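PDB 4A34: Rbsd/fucu transport protein family protein from Streptococcus pneumoniae, which probably interconverts the alpha and beta anomers of L-fucose as a fucose mutarotase, and is seen here with beta-L-fucopyranose bound. Local coordinates for residues Leu14-Glu19 against Ala118-Ala123; Val27-Asp30 against Pro34-Ser37; Val48-Leu53 against Leu129-Ile134; Phe73-Ser78 against Lys84-Tyr89; Thr88-Ile93 against Lys101-Leu106. All coordinates share one frame; numbering follows the deposited sequence.

Overall arrangement
All five contacts set a helix, or the loop leading into it, against one mixed sheet. Contacts 1, 2 and 3 are buried and follow its middle: contact 1 sets helix 11-19 against strand 120-124, while contacts 2 and 3 hold the ends of neighbouring strands 25-29 and 133-136, at the fucose. Contacts 4 and 5 share helix 85-93 and pack it on strands 71-74 and 103-106, their centres about 23 and 20 Å from that of contact 1; contact 4 is buried, contact 5 partly. Their chemistry differs: a tyrosine-glutamate bond in contact 1, sugar-binding groups and aliphatic packing in contacts 2 and 3, an aromatic cluster in contact 4, isoleucines and an arginine-tyrosine pair in contact 5.

Contact 1: Leu14-Glu19 against Ala118-Ala123; sequences LKTLME and AYAIVA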
# COMPACT_ATOMS: atom_id res chain seq x y z
N LEU I 14 4.21 16.11 16.85
CA LEU I 14 4.12 15.68 18.25
C LEU I 14 4.26 14.17 18.38
O LEU I 14 4.99 13.69 19.25
CB LEU I 14 2.82 16.17 18.90
CG LEU I 14 2.73 16.24 20.44
CD1 LEU I 14 4.07 16.48 21.12
CD2 LEU I 14 1.76 17.33 20.84
N LYS I 15 3.59 13.43 17.51
CA LYS I 15 3.76 11.98 17.44
C LYS I 15 5.24 11.63 17.31
O LYS I 15 5.76 10.80 18.07
CB LYS I 15 2.98 11.40 16.25
CG LYS I 15 3.00 9.90 16.17
CD LYS I 15 2.20 9.40 14.98
CE LYS I 15 2.27 7.88 14.83
NZ LYS I 15 3.56 7.40 14.29
N THR I 16 5.92 12.26 16.35
CA THR I 16 7.30 11.90 16.08
C THR I 16 8.26 12.36 17.19
O THR I 16 9.19 11.64 17.52
CB THR I 16 7.74 12.25 14.62
OG1 THR I 16 9.09 12.74 14.58
CG2 THR I 16 6.84 13.25 14.03
N LEU I 17 7.99 13.51 17.79
CA LEU I 17 8.71 13.91 19.00
C LEU I 17 8.53 12.87 20.10
O LEU I 17 9.46 12.56 20.85
CB LEU I 17 8.23 15.27 19.51
CG LEU I 17 8.65 16.54 18.77
CD1 LEU I 17 8.12 17.76 19.51
CD2 LEU I 17 10.16 16.65 18.62
N MET I 18 7.31 12.33 20.19
CA MET I 18 6.96 11.31 21.17
C MET I 18 7.65 9.97 20.93
O MET I 18 8.21 9.38 21.86
CB MET I 18 5.44 11.12 21.21
CG MET I 18 4.69 12.22 21.93
SD MET I 18 4.93 12.02 23.70
CE MET I 18 3.51 11.00 24.12
N GLU I 19 7.63 9.50 19.69
CA GLU I 19 8.18 8.18 19.37
C GLU I 19 9.71 8.19 19.27
O GLU I 19 10.34 7.14 19.19
CB GLU I 19 7.54 7.58 18.12
CG GLU I 19 7.79 8.34 16.84
CD GLU I 19 6.79 8.01 15.74
OE1 GLU I 19 5.62 7.68 16.03
OE2 GLU I 19 7.19 8.11 14.56
N ALA I 118 19.03 11.40 10.31
CA ALA I 118 18.16 11.89 11.38
C ALA I 118 16.82 11.18 11.29
O ALA I 118 16.43 10.70 10.21
CB ALA I 118 17.98 13.39 11.29
N TYR I 119 16.12 11.11 12.42
CA TYR I 119 14.84 10.44 12.47
C TYR I 119 13.81 11.18 11.63
O TYR I 119 13.00 10.56 10.96
CB TYR I 119 14.34 10.28 13.91
CG TYR I 119 13.09 9.45 14.02
CD1 TYR I 119 13.09 8.09 13.72
CD2 TYR I 119 11.89 10.02 14.42
CE1 TYR I 119 11.94 7.31 13.83
CE2 TYR I 119 10.73 9.26 14.54
CZ TYR I 119 10.76 7.91 14.24
OH TYR I 119 9.61 7.16 14.35
N ALA I 120 13.85 12.50 11.68
CA ALA I 120 12.92 13.30 10.89
C ALA I 120 13.46 14.68 10.57
O ALA I 120 14.25 15.28 11.34
CB ALA I 120 11.59 13.41 11.60
N ILE I 121 13.03 15.19 9.42
CA ILE I 121 13.25 16.57 9.08
C ILE I 121 11.89 17.24 9.03
O ILE I 121 10.95 16.72 8.42
CB ILE I 121 13.98 16.72 7.72
CG1 ILE I 121 15.32 15.96 7.74
CG2 ILE I 121 14.12 18.20 7.35
CD1 ILE I 121 16.15 16.09 6.48
N VAL I 122 11.79 18.39 9.69
CA VAL I 122 10.63 19.27 9.53
C VAL I 122 10.98 20.47 8.65
O VAL I 122 11.89 21.23 8.95
CB VAL I 122 10.00 19.70 10.90
CG1 VAL I 122 11.05 19.90 11.95
CG2 VAL I 122 9.15 20.94 10.75
N ALA I 123 10.27 20.59 7.53
CA ALA I 123 10.39 21.74 6.65
C ALA I 123 9.59 22.91 7.23
O ALA I 123 8.38 22.82 7.44
CB ALA I 123 9.90 21.40 5.26
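The ring of Tyr119 presents its edge to helix 11-19, with Glu19 OE2 and Thr16 OG1 both near the ring plane. Tyr119 OH donates a short hydrogen bond of 2.6 Å to Glu19 OE2. The carboxylate is turned 74° from the ring, and the hydroxyl meets OE2 from above the carboxylate plane, 37° out of it. The second oxygen is held differently. Lys15, one helical turn earlier, runs extended as far as CE and turns at the last bond to place NZ 2.7 Å from Glu19 OE1, a salt bridge that uses the syn lone pair. With one partner on each oxygen, the rotation of the carboxylate is largely fixed, and the nearby lysine would be expected to favour the ionised carboxylate.

Glu19 CG sits between the backbone N and the carbonyl carbon (chi1 64°), and the rest of the chain runs out extended; this brings its end to the tyrosine although CB itself does not point there. One turn back on the helix, Thr16 faces the strand directly. Its OG1 lies 3.8 Å from Tyr119 CE2 and 3.9 Å from Ala120 CB, the contact here being with the alanine methyl. Tyr119 also packs on Ser37 of a third subunit and Glu19 on Arg44 of the same subunit, which places the pair near an interface. Altogether this is an alpha-helix laid on a beta-sheet face, here helix 11-19 of the RbsD/FucU fold over strand 120-124, and closed at the helix C-terminal end by a buried tyrosine-glutamate bond.

Contact 2: Val27-Asp30 against Pro34-Ser37; sequences VLAD and PSAS. With FUL (beta-L-fucopyranose), chain B.
Ala29 and Ser35 point their side chains at each other, and Asp30, next along the chain, sends its CB to the other side. This alternation, natural at the end of a strand, divides the contact into a small packing interface and a sugar-binding edge. On the packing side Ala29 CB lies 3.6 Å from Ser35 OG, with no hydrogen bond between the segments. The hydroxyl stands beside its own backbone N, anti to the carbonyl carbon, at an unusual chi1 of -31°; a weak bond to Tyr33 O accompanies this. Ala29 and Ser35, whose CA atoms are 6.4 Å apart, bring the first turn of helix 35-38 beside the strand end.

On the other side the carboxylate of Asp30 grips the fucose with both oxygens, CG lying between the backbone N and the carbonyl carbon (chi1 68°). FUL O3 donates to Asp30 OD2 at 2.7 Å and FUL O2 to Asp30 OD1 at a longer 3.2 Å, a bidentate grasp of two neighbouring sugar hydroxyls. Asp30 OD2 is met by Ala131 N as well, and OD1 weakly by Asn32 N, so backbone amides hold the carboxylate in position. Pro34, at the N-cap position, borders the sugar at its anomeric end, CD 3.7 Å from FUL O1. Tyr112 OH of the same chain and His22 ND1 of a neighbouring subunit also bond the sugar in this pocket shared between subunits. Strand 25-29 runs between strands 120-124 and 133-136; Ile121 packs on Ala29 and Ala123 on Ser35 from strand 120-124, while helix 50-60 touches Leu28 and Asp30.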
# COMPACT_ATOMS: atom_id res chain seq x y z
N VAL I 27 15.81 17.36 12.51
CA VAL I 27 16.30 18.54 11.81
C VAL I 27 15.19 19.55 11.63
O VAL I 27 14.12 19.23 11.11
CB VAL I 27 16.89 18.18 10.43
CG1 VAL I 27 17.46 19.41 9.75
CG2 VAL I 27 17.98 17.12 10.56
N LEU I 28 15.45 20.78 12.07
CA LEU I 28 14.53 21.87 11.82
C LEU I 28 15.07 22.56 10.58
O LEU I 28 16.04 23.32 10.65
CB LEU I 28 14.44 22.80 13.03
CG LEU I 28 14.20 22.14 14.40
CD1 LEU I 28 14.19 23.15 15.56
CD2 LEU I 28 12.90 21.33 14.43
N ALA I 29 14.47 22.27 9.44
CA ALA I 29 14.98 22.74 8.16
C ALA I 29 14.35 24.06 7.75
O ALA I 29 13.15 24.27 7.94
CB ALA I 29 14.77 21.70 7.10
N ASP I 30 15.15 24.95 7.17
CA ASP I 30 14.63 26.23 6.69
C ASP I 30 14.05 26.10 5.28
O ASP I 30 14.27 25.10 4.60
CB ASP I 30 15.67 27.36 6.80
CG ASP I 30 16.87 27.20 5.84
OD1 ASP I 30 16.71 26.74 4.68
OD2 ASP I 30 17.98 27.58 6.26
N PRO I 34 16.96 21.33 1.36
CA PRO I 34 16.44 20.17 0.62
C PRO I 34 15.74 19.13 1.51
O PRO I 34 16.11 17.96 1.51
CB PRO I 34 17.70 19.57 -0.02
CG PRO I 34 18.81 20.03 0.86
CD PRO I 34 18.43 21.38 1.33
N SER I 35 14.73 19.57 2.25
CA SER I 35 14.09 18.74 3.28
C SER I 35 13.54 17.46 2.68
O SER I 35 13.84 16.37 3.18
CB SER I 35 12.96 19.50 3.97
OG SER I 35 13.24 20.89 4.00
N ALA I 36 12.76 17.60 1.62
CA ALA I 36 12.04 16.47 1.04
C ALA I 36 12.98 15.40 0.48
O ALA I 36 12.72 14.20 0.64
CB ALA I 36 11.06 16.95 -0.02
N SER I 37 14.07 15.82 -0.15
CA SER I 37 15.02 14.85 -0.71
C SER I 37 15.95 14.18 0.32
O SER I 37 16.39 13.06 0.10
CB SER I 37 15.79 15.46 -1.88
OG SER I 37 16.74 16.41 -1.44
C1 FUL B . 21.05 25.54 1.95
C2 FUL B . 19.95 26.21 2.78
O2 FUL B . 19.40 25.34 3.74
C3 FUL B . 20.58 27.40 3.51
O3 FUL B . 19.62 28.11 4.24
C4 FUL B . 21.24 28.33 2.51
O4 FUL B . 20.25 28.81 1.63
C5 FUL B . 22.27 27.54 1.71
C6 FUL B . 23.04 28.44 0.75
O5 FUL B . 21.58 26.49 1.03
O1 FUL B . 20.58 24.42 1.25

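Contact 3: Val48-Leu53 against Leu129-Ile134; sequences VNIPEL and LYANII. With FUL (beta-L-fucopyranose), chain B.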
# COMPACT_ATOMS: atom_id res chain seq x y z
N VAL I 48 5.50 27.83 9.65
CA VAL I 48 6.16 28.12 10.93
C VAL I 48 7.63 28.58 10.77
O VAL I 48 8.38 28.06 9.93
CB VAL I 48 6.10 26.91 11.88
CG1 VAL I 48 6.38 27.34 13.32
CG2 VAL I 48 4.74 26.21 11.78
N ASN I 49 8.01 29.57 11.57
CA ASN I 49 9.38 30.05 11.66
C ASN I 49 10.09 29.26 12.75
O ASN I 49 9.45 28.78 13.70
CB ASN I 49 9.40 31.56 11.97
CG ASN I 49 8.96 32.42 10.78
OD1 ASN I 49 9.25 32.10 9.62
ND2 ASN I 49 8.28 33.53 11.06
N ILE I 50 11.41 29.11 12.62
CA ILE I 50 12.17 28.16 13.45
C ILE I 50 12.35 28.55 14.93
O ILE I 50 12.21 27.68 15.78
CB ILE I 50 13.52 27.74 12.79
CG1 ILE I 50 13.24 27.03 11.46
CG2 ILE I 50 14.34 26.87 13.74
CD1 ILE I 50 14.45 26.70 10.59
N PRO I 51 12.66 29.84 15.24
CA PRO I 51 12.78 30.20 16.67
C PRO I 51 11.53 29.88 17.48
O PRO I 51 11.64 29.39 18.61
CB PRO I 51 13.04 31.73 16.65
CG PRO I 51 12.95 32.17 15.23
CD PRO I 51 13.07 30.94 14.36
N GLU I 52 10.35 30.13 16.91
CA GLU I 52 9.08 29.73 17.53
C GLU I 52 9.05 28.22 17.77
O GLU I 52 8.76 27.77 18.88
CB GLU I 52 7.88 30.14 16.66
CG GLU I 52 7.60 31.64 16.59
CD GLU I 52 8.18 32.30 15.35
OE1 GLU I 52 9.43 32.40 15.24
OE2 GLU I 52 7.38 32.73 14.48
N LEU I 53 9.36 27.45 16.73
CA LEU I 53 9.36 26.00 16.83
C LEU I 53 10.43 25.45 17.78
O LEU I 53 10.21 24.44 18.46
CB LEU I 53 9.51 25.38 15.43
CG LEU I 53 9.16 23.90 15.27
CD1 LEU I 53 7.74 23.66 15.72
CD2 LEU I 53 9.32 23.47 13.82
N LEU I 129 18.63 32.64 6.00
CA LEU I 129 19.63 31.71 5.47
C LEU I 129 20.44 31.01 6.56
O LEU I 129 20.64 31.56 7.64
CB LEU I 129 20.59 32.40 4.50
CG LEU I 129 20.10 33.06 3.21
CD1 LEU I 129 18.97 32.27 2.55
CD2 LEU I 129 19.69 34.52 3.46
N TYR I 130 20.89 29.79 6.25
CA TYR I 130 21.75 29.00 7.13
C TYR I 130 21.13 28.89 8.52
O TYR I 130 21.79 29.11 9.54
CB TYR I 130 23.16 29.60 7.18
CG TYR I 130 23.90 29.55 5.85
CD1 TYR I 130 24.61 28.41 5.48
CD2 TYR I 130 23.89 30.64 4.97
CE1 TYR I 130 25.29 28.34 4.27
CE2 TYR I 130 24.56 30.58 3.75
CZ TYR I 130 25.27 29.42 3.41
OH TYR I 130 25.95 29.34 2.21
N ALA I 131 19.84 28.53 8.54
CA ALA I 131 18.99 28.63 9.73
C ALA I 131 18.60 27.26 10.25
O ALA I 131 17.77 27.14 11.16
CB ALA I 131 17.75 29.46 9.41
N ASN I 132 19.20 26.24 9.66
CA ASN I 132 18.88 24.87 9.94
C ASN I 132 19.51 24.44 11.26
O ASN I 132 20.60 24.87 11.59
CB ASN I 132 19.42 24.00 8.80
CG ASN I 132 18.87 24.43 7.45
OD1 ASN I 132 17.72 24.14 7.12
ND2 ASN I 132 19.69 25.12 6.66
N ILE I 133 18.81 23.60 12.03
CA ILE I 133 19.33 23.12 13.30
C ILE I 133 19.17 21.62 13.36
O ILE I 133 18.22 21.09 12.79
CB ILE I 133 18.58 23.74 14.52
CG1 ILE I 133 18.41 25.25 14.39
CG2 ILE I 133 19.29 23.43 15.83
CD1 ILE I 133 17.63 25.88 15.53
N ILE I 134 20.08 20.92 14.03
CA ILE I 134 19.86 19.50 14.36
C ILE I 134 19.89 19.34 15.87
O ILE I 134 20.84 19.78 16.52
CB ILE I 134 20.88 18.53 13.74
CG1 ILE I 134 21.00 18.75 12.23
CG2 ILE I 134 20.48 17.09 14.04
CD1 ILE I 134 22.09 17.96 11.59
C1 FUL B . 21.05 25.54 1.95
C2 FUL B . 19.95 26.21 2.78
O2 FUL B . 19.40 25.34 3.74
C3 FUL B . 20.58 27.40 3.51
O3 FUL B . 19.62 28.11 4.24
C4 FUL B . 21.24 28.33 2.51
O4 FUL B . 20.25 28.81 1.63
C5 FUL B . 22.27 27.54 1.71
C6 FUL B . 23.04 28.44 0.75
O5 FUL B . 21.58 26.49 1.03
O1 FUL B . 20.58 24.42 1.25
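Ile50 carries the contact from the first turn of helix 50-60, reaching Ala131 and Ile133 with its two branches. Its CD1 comes within 3.4 Å of Ala131 O and touches Ala131 CB more loosely; CG2, anti to the backbone N (chi1 -62° for CG1), meets Ile133 CD1 at 3.9 Å. The two isoleucines slide past each other in opposite directions. No hydrogen bond links the segments, but Ala131 O is satisfied by Tyr89 OH.

Beyond Ile50, the loop 129-132 turns to the fucose. Tyr130 N bonds FUL O3 at 2.9 Å, and Asn132 ND2 bonds FUL O2 at the same length, 2.9 Å, both moderately bent. One face of the Tyr130 ring is turned to the sugar, with FUL C4 over its centre and FUL C6 3.6 Å from Tyr130 CZ. Second-shell partners fix these groups: Asp80 OD2 bonds Tyr130 OH, and Asp30 N bonds Asn132 OD1, which orients the amide with ND2 toward the sugar. Tyr66 of a neighbouring subunit packs on Tyr130. Ile133 begins strand 133-136 between strands 25-29 and 71-74; helices 50-60 and 85-93, which touch through Ile50, Pro51 and Tyr89, pack against it.

Contact 4: Phe73-Ser78 against Lys84-Tyr89; sequences FMNVVS and KIWGTY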
# COMPACT_ATOMS: atom_id res chain seq x y z
N PHE I 73 24.64 23.63 13.81
CA PHE I 73 24.19 24.59 12.81
C PHE I 73 24.91 24.29 11.50
O PHE I 73 25.81 23.46 11.47
CB PHE I 73 24.40 26.04 13.25
CG PHE I 73 23.68 26.42 14.52
CD1 PHE I 73 22.57 25.71 14.97
CD2 PHE I 73 24.10 27.52 15.26
CE1 PHE I 73 21.90 26.08 16.14
CE2 PHE I 73 23.44 27.89 16.43
CZ PHE I 73 22.35 27.17 16.87
N MET I 74 24.50 24.95 10.42
CA MET I 74 25.17 24.79 9.14
C MET I 74 26.05 25.99 8.90
O MET I 74 25.55 27.11 8.78
CB MET I 74 24.15 24.65 8.01
CG MET I 74 24.76 24.63 6.61
SD MET I 74 23.55 24.64 5.27
CE MET I 74 22.97 22.94 5.32
N ASN I 75 27.36 25.77 8.83
CA ASN I 75 28.32 26.86 8.65
C ASN I 75 28.19 27.54 7.28
O ASN I 75 27.77 26.92 6.30
CB ASN I 75 29.75 26.38 8.88
CG ASN I 75 30.61 27.46 9.55
OD1 ASN I 75 30.36 28.66 9.40
ND2 ASN I 75 31.63 27.02 10.29
N VAL I 76 28.56 28.82 7.24
CA VAL I 76 28.52 29.61 6.00
C VAL I 76 29.73 29.37 5.09
O VAL I 76 30.81 29.01 5.55
CB VAL I 76 28.39 31.13 6.31
CG1 VAL I 76 27.09 31.43 7.06
CG2 VAL I 76 29.60 31.64 7.09
N VAL I 77 29.53 29.56 3.79
CA VAL I 77 30.63 29.64 2.83
C VAL I 77 30.89 31.13 2.61
O VAL I 77 29.95 31.90 2.48
CB VAL I 77 30.26 28.95 1.50
CG1 VAL I 77 31.08 29.50 0.34
CG2 VAL I 77 30.45 27.44 1.60
N SER I 78 32.15 31.54 2.58
CA SER I 78 32.47 32.95 2.29
C SER I 78 32.30 33.26 0.79
O SER I 78 32.64 32.44 -0.06
CB SER I 78 33.88 33.32 2.80
OG SER I 78 34.84 32.32 2.48
N LYS I 84 21.88 36.50 11.47
CA LYS I 84 21.52 37.11 12.75
C LYS I 84 20.75 36.12 13.62
O LYS I 84 20.87 36.12 14.86
CB LYS I 84 20.70 38.38 12.52
N ILE I 85 19.98 35.25 12.96
CA ILE I 85 19.17 34.24 13.64
C ILE I 85 19.95 33.33 14.61
O ILE I 85 19.37 32.76 15.54
CB ILE I 85 18.32 33.41 12.61
CG1 ILE I 85 17.10 32.76 13.29
CG2 ILE I 85 19.19 32.39 11.83
CD1 ILE I 85 15.92 32.49 12.36
N TRP I 86 21.27 33.20 14.41
CA TRP I 86 22.10 32.38 15.30
C TRP I 86 22.12 32.93 16.72
O TRP I 86 22.11 32.17 17.68
CB TRP I 86 23.52 32.21 14.75
CG TRP I 86 23.64 31.23 13.59
CD1 TRP I 86 22.62 30.58 12.96
CD2 TRP I 86 24.85 30.84 12.92
NE1 TRP I 86 23.12 29.79 11.95
CE2 TRP I 86 24.48 29.93 11.90
CE3 TRP I 86 26.21 31.16 13.08
CZ2 TRP I 86 25.42 29.34 11.04
CZ3 TRP I 86 27.14 30.57 12.23
CH2 TRP I 86 26.74 29.66 11.22
N GLY I 87 22.15 34.26 16.85
CA GLY I 87 22.00 34.92 18.15
C GLY I 87 20.67 34.56 18.79
O GLY I 87 20.61 34.12 19.95
N THR I 88 19.60 34.73 18.01
CA THR I 88 18.24 34.35 18.40
C THR I 88 18.19 32.90 18.91
O THR I 88 17.58 32.63 19.96
CB THR I 88 17.27 34.51 17.22
OG1 THR I 88 17.64 35.66 16.44
CG2 THR I 88 15.85 34.65 17.71
N TYR I 89 18.83 31.99 18.17
CA TYR I 89 18.93 30.58 18.57
C TYR I 89 19.70 30.42 19.87
O TYR I 89 19.29 29.67 20.75
CB TYR I 89 19.60 29.73 17.49
CG TYR I 89 18.83 29.54 16.21
CD1 TYR I 89 17.45 29.70 16.16
CD2 TYR I 89 19.49 29.20 15.04
CE1 TYR I 89 16.75 29.52 14.97
CE2 TYR I 89 18.80 29.02 13.86
CZ TYR I 89 17.44 29.19 13.83
OH TYR I 89 16.77 29.01 12.65
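Phe73 and Trp86 are the closest pair of backbones here, their CA atoms 8.4 Å apart, where the end of strand 71-74 passes the first turn of helix 85-93. Strand and helix are the first two elements of a beta-alpha-beta crossover completed by strand 103-106. Asn75 still pairs through its backbone with Leu106 of that strand.

Phe73, Trp86 and Tyr89 form an aromatic cluster between helix and sheet. Phe73 lays CD2 over one face of the indole, 3.9 Å above it and offset toward the rim; the phenyl and the five-membered ring are inclined by 31°, with centroids 4.8 Å apart. The far end of the phenylalanine meets Tyr89: Phe73 CZ is 3.8 Å from Tyr89 CB, and Tyr89 CD2 lies over a phenyl face, the rings inclined by 52°. Trp86 reaches back to the strand because CG stands anti to the carbonyl carbon (chi1 -76°). Its NE1 bonds Tyr130 O, tying the cluster to the fucose-binding loop; Ile133 packs against Phe73. At the benzo edge of the tryptophan, Met74 O lies in the ring plane only 3.2 Å from Trp86 CZ2.

Contact 5: Thr88-Ile93 against Lys101-Leu106; sequences TYRQMI and KTITYL
Ile103 and Ile93 meet at their ends, CD1 of each 3.8 Å from CD1 of the other, and Arg90 lies across Ile103 one turn earlier on the helix. In both isoleucines CG1 is anti to the carbonyl carbon and the chain continues nearly straight to CD1, which makes the terminal methyl the group that touches. Ile103 CD1 thus fits between two helix residues, with Arg90 CG 4.0 Å away as its other neighbour. Arg90 and Ile103 run roughly perpendicular, and Arg90 CG adds an aliphatic contact to Ile103.

Arg90 then changes course. After an extended stretch through CD it bends at chi3 (-75°), which carries the guanidinium over to Tyr105 although CB does not face the strand. Tyr105 OH lies at the edge of the guanidinium, in its plane and 2.9 Å from Arg90 NH1, and NH1 in turn lies near the plane of the tyrosine ring. The two flat groups are turned 53° against each other, an edge-on meeting that leaves no guanidinium face on the ring. Arg90 and Tyr105 are partly exposed, whereas Ile93 and Ile103 are buried.

Helix 88-93 and strand 103-106 run broadly antiparallel (148°), their axes approaching to 12.1 Å, as expected where a crossover helix returns the chain to a parallel strand. This is the second half of the beta-alpha-beta unit: strand 103-106 pairs with strand 71-74, whose Ile71 packs on Ile93 and Ile103, Trp86 of the same helix meets the Tyr105 ring, and helix 50-60 flanks Tyr89 and Met92.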
# COMPACT_ATOMS: atom_id res chain seq x y z
N THR I 88 19.60 34.73 18.01
CA THR I 88 18.24 34.35 18.40
C THR I 88 18.19 32.90 18.91
O THR I 88 17.58 32.63 19.96
CB THR I 88 17.27 34.51 17.22
OG1 THR I 88 17.64 35.66 16.44
CG2 THR I 88 15.85 34.65 17.71
N TYR I 89 18.83 31.99 18.17
CA TYR I 89 18.93 30.58 18.57
C TYR I 89 19.70 30.42 19.87
O TYR I 89 19.29 29.67 20.75
CB TYR I 89 19.60 29.73 17.49
CG TYR I 89 18.83 29.54 16.21
CD1 TYR I 89 17.45 29.70 16.16
CD2 TYR I 89 19.49 29.20 15.04
CE1 TYR I 89 16.75 29.52 14.97
CE2 TYR I 89 18.80 29.02 13.86
CZ TYR I 89 17.44 29.19 13.83
OH TYR I 89 16.77 29.01 12.65
N ARG I 90 20.84 31.12 19.95
CA ARG I 90 21.72 31.03 21.12
C ARG I 90 21.01 31.54 22.38
O ARG I 90 21.07 30.88 23.42
CB ARG I 90 23.06 31.74 20.87
CG ARG I 90 24.06 30.86 20.13
CD ARG I 90 25.46 31.45 20.10
NE ARG I 90 25.54 32.56 19.15
CZ ARG I 90 26.09 32.47 17.94
NH1 ARG I 90 26.62 31.33 17.52
NH2 ARG I 90 26.10 33.55 17.15
N GLN I 91 20.33 32.68 22.26
CA GLN I 91 19.44 33.22 23.31
C GLN I 91 18.42 32.18 23.79
O GLN I 91 18.19 32.04 25.00
CB GLN I 91 18.66 34.41 22.77
CG GLN I 91 19.46 35.66 22.49
CD GLN I 91 18.58 36.78 21.95
OE1 GLN I 91 17.54 36.54 21.33
NE2 GLN I 91 18.99 38.02 22.19
N MET I 92 17.80 31.50 22.83
CA MET I 92 16.75 30.53 23.07
C MET I 92 17.33 29.32 23.81
O MET I 92 16.81 28.93 24.85
CB MET I 92 16.17 30.10 21.72
CG MET I 92 14.74 29.58 21.73
SD MET I 92 13.57 30.76 21.03
CE MET I 92 13.07 31.67 22.50
N ILE I 93 18.41 28.75 23.27
CA ILE I 93 19.01 27.52 23.79
C ILE I 93 19.46 27.65 25.23
O ILE I 93 19.12 26.81 26.07
CB ILE I 93 20.16 27.03 22.88
CG1 ILE I 93 19.60 26.46 21.58
CG2 ILE I 93 21.02 25.99 23.61
CD1 ILE I 93 20.62 26.33 20.45
N LYS I 101 28.15 25.49 24.74
CA LYS I 101 29.32 24.69 24.37
C LYS I 101 28.95 23.45 23.53
O LYS I 101 29.80 22.89 22.83
CB LYS I 101 30.11 24.27 25.62
N THR I 102 27.68 23.03 23.61
CA THR I 102 27.20 21.86 22.87
C THR I 102 26.94 22.15 21.39
O THR I 102 26.84 21.21 20.59
CB THR I 102 25.94 21.23 23.52
OG1 THR I 102 25.82 19.86 23.14
CG2 THR I 102 24.68 21.97 23.10
N ILE I 103 26.83 23.42 21.03
CA ILE I 103 26.63 23.81 19.63
C ILE I 103 27.92 23.62 18.83
O ILE I 103 28.98 24.11 19.23
CB ILE I 103 26.16 25.28 19.47
CG1 ILE I 103 24.78 25.47 20.11
CG2 ILE I 103 26.11 25.68 17.98
CD1 ILE I 103 24.33 26.91 20.19
N THR I 104 27.83 22.88 17.73
CA THR I 104 28.93 22.77 16.77
C THR I 104 28.41 23.13 15.38
O THR I 104 27.22 23.38 15.21
CB THR I 104 29.63 21.38 16.79
OG1 THR I 104 28.72 20.36 16.38
CG2 THR I 104 30.18 21.04 18.19
N TYR I 105 29.31 23.19 14.40
CA TYR I 105 28.97 23.71 13.08
C TYR I 105 29.47 22.79 11.98
O TYR I 105 30.62 22.35 12.01
CB TYR I 105 29.53 25.13 12.91
CG TYR I 105 29.08 26.10 13.99
CD1 TYR I 105 29.73 26.15 15.22
CD2 TYR I 105 27.99 26.95 13.79
CE1 TYR I 105 29.32 27.02 16.23
CE2 TYR I 105 27.57 27.84 14.78
CZ TYR I 105 28.24 27.87 16.01
OH TYR I 105 27.83 28.73 17.01
N LEU I 106 28.61 22.49 11.02
CA LEU I 106 28.95 21.53 9.98
C LEU I 106 29.02 22.19 8.62
O LEU I 106 28.26 23.12 8.33
CB LEU I 106 27.94 20.38 9.95
CG LEU I 106 27.57 19.60 11.22
CD1 LEU I 106 26.61 18.47 10.89
CD2 LEU I 106 28.79 19.03 11.90